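Local coordinates for protein acyl-CoA dehydrogenase (Slackia heliotrinireducens, PDB 4RM7) that is an acyl-CoA dehydrogenase family protein, with helical domains at both ends of the chain around a beta-sheet domain, that assembles as four copies, at residues L254-A259 with S353-D358. Numbering follows the deposited sequence.
Sequences LGEAQA and SSIWQD
E256 and I355 lie directly across from each other where helices 234-270 and 351-362 run side by side, their CA atoms 6.1 Å apart, and D358, one turn after I355, completes the buried meeting. I355 uses both branches of its side chain. With CG1 anti to the carbonyl carbon (chi1 -70°), CG2 lies beside that carbon and rests 4.0 Å from E256 CB and 3.6 Å from the backbone oxygen E256 O. The longer branch extends to CD1, which touches the same oxygen and stands 4.0 Å from A259 CB. A beta-branched aliphatic residue suits this place because its two arms cover two sites, and the single methyl of A259 meets the tip of the longer one. The two short segments are nearly antiparallel, at 153°, with their axes 9.5 Å apart. Both belong to the all-helical C-terminal domain of the acyl-CoA dehydrogenase fold, where helices pack as a bundle; A334 of helix 316-341 also packs against I355.

Beside these methyl contacts, the extended chain of E256 carries its carboxylate to that of D358. The two side chains cross at about a right angle, with the acid planes turned 54° apart, and E256 OE2 comes within 2.6 Å of D358 OD2. Both carboxylate oxygens of E256 also approach D358 CB, OE2 at 3.4 Å and OE1 at 3.5 Å. Acids suit these two positions because each offers a second oxygen to a partner elsewhere: E256 OE1 is hydrogen-bonded to the hydroxyl of Y362, and D358 OD1 accepts a hydrogen bond from the backbone N of Q207. Q207 lies between strands 197-202 and 212-221, so this bond joins helix 351-362 to the sheet region of the middle domain.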
# COMPACT_ATOMS: atom_id res chain seq x y z
N LEU A 254 -9.68 -11.48 13.76
CA LEU A 254 -8.86 -12.57 13.27
C LEU A 254 -9.73 -13.77 12.88
O LEU A 254 -9.57 -14.37 11.81
CB LEU A 254 -7.85 -12.96 14.35
CG LEU A 254 -7.07 -14.24 14.16
CD1 LEU A 254 -6.21 -14.18 12.89
CD2 LEU A 254 -6.22 -14.52 15.41
N GLY A 255 -10.64 -14.11 13.77
CA GLY A 255 -11.54 -15.21 13.54
C GLY A 255 -12.36 -15.00 12.29
O GLY A 255 -12.45 -15.89 11.45
N GLU A 256 -12.98 -13.83 12.16
CA GLU A 256 -13.84 -13.60 11.02
C GLU A 256 -13.01 -13.60 9.73
O GLU A 256 -13.41 -14.18 8.73
CB GLU A 256 -14.60 -12.28 11.16
CG GLU A 256 -15.57 -12.26 12.31
CD GLU A 256 -16.61 -11.15 12.15
OE1 GLU A 256 -16.62 -10.21 12.97
OE2 GLU A 256 -17.42 -11.24 11.21
N ALA A 257 -11.85 -12.94 9.78
CA ALA A 257 -10.93 -12.91 8.66
C ALA A 257 -10.56 -14.33 8.25
O ALA A 257 -10.49 -14.67 7.06
CB ALA A 257 -9.66 -12.09 9.01
N GLN A 258 -10.34 -15.17 9.24
CA GLN A 258 -9.97 -16.54 8.97
C GLN A 258 -11.10 -17.27 8.23
O GLN A 258 -10.84 -18.15 7.39
CB GLN A 258 -9.61 -17.25 10.28
CG GLN A 258 -9.20 -18.68 10.11
CD GLN A 258 -7.93 -18.81 9.30
OE1 GLN A 258 -6.87 -18.43 9.77
NE2 GLN A 258 -8.03 -19.35 8.09
N ALA A 259 -12.35 -16.91 8.54
CA ALA A 259 -13.52 -17.54 7.92
C ALA A 259 -13.61 -17.15 6.45
O ALA A 259 -13.92 -17.99 5.59
CB ALA A 259 -14.79 -17.15 8.65
N SER A 353 -19.04 -10.92 2.36
CA SER A 353 -19.41 -9.50 2.33
C SER A 353 -19.87 -8.97 3.70
O SER A 353 -19.68 -7.79 3.99
CB SER A 353 -20.50 -9.26 1.28
OG SER A 353 -21.64 -10.07 1.50
N SER A 354 -20.47 -9.81 4.54
CA SER A 354 -20.77 -9.42 5.92
C SER A 354 -19.48 -9.31 6.71
O SER A 354 -19.28 -8.37 7.48
CB SER A 354 -21.68 -10.41 6.62
OG SER A 354 -22.66 -10.89 5.75
N ILE A 355 -18.60 -10.29 6.52
CA ILE A 355 -17.33 -10.30 7.23
C ILE A 355 -16.56 -9.02 6.93
O ILE A 355 -16.02 -8.38 7.82
CB ILE A 355 -16.52 -11.51 6.83
CG1 ILE A 355 -17.16 -12.77 7.41
CG2 ILE A 355 -15.03 -11.34 7.26
CD1 ILE A 355 -16.54 -14.07 6.88
N TRP A 356 -16.53 -8.64 5.67
CA TRP A 356 -15.83 -7.45 5.23
C TRP A 356 -16.37 -6.22 5.94
O TRP A 356 -15.63 -5.38 6.41
CB TRP A 356 -15.97 -7.32 3.71
CG TRP A 356 -15.43 -6.10 3.12
CD1 TRP A 356 -14.10 -5.73 3.06
CD2 TRP A 356 -16.16 -5.09 2.41
NE1 TRP A 356 -13.99 -4.53 2.38
CE2 TRP A 356 -15.23 -4.12 1.97
CE3 TRP A 356 -17.52 -4.91 2.12
CZ2 TRP A 356 -15.61 -2.99 1.24
CZ3 TRP A 356 -17.90 -3.77 1.42
CH2 TRP A 356 -16.95 -2.83 0.99
N GLN A 357 -17.69 -6.14 6.00
CA GLN A 357 -18.34 -5.05 6.72
C GLN A 357 -18.06 -5.08 8.22
O GLN A 357 -17.78 -4.04 8.80
CB GLN A 357 -19.84 -5.10 6.46
CG GLN A 357 -20.19 -4.78 5.01
CD GLN A 357 -21.67 -4.99 4.71
OE1 GLN A 357 -22.35 -5.82 5.32
NE2 GLN A 357 -22.16 -4.24 3.76
N ASP A 358 -18.15 -6.26 8.83
CA ASP A 358 -17.79 -6.42 10.24
C ASP A 358 -16.38 -5.91 10.49
O ASP A 358 -16.14 -5.09 11.40
CB ASP A 358 -17.86 -7.89 10.69
CG ASP A 358 -19.28 -8.43 10.71
OD1 ASP A 358 -20.25 -7.64 10.77
OD2 ASP A 358 -19.42 -9.67 10.68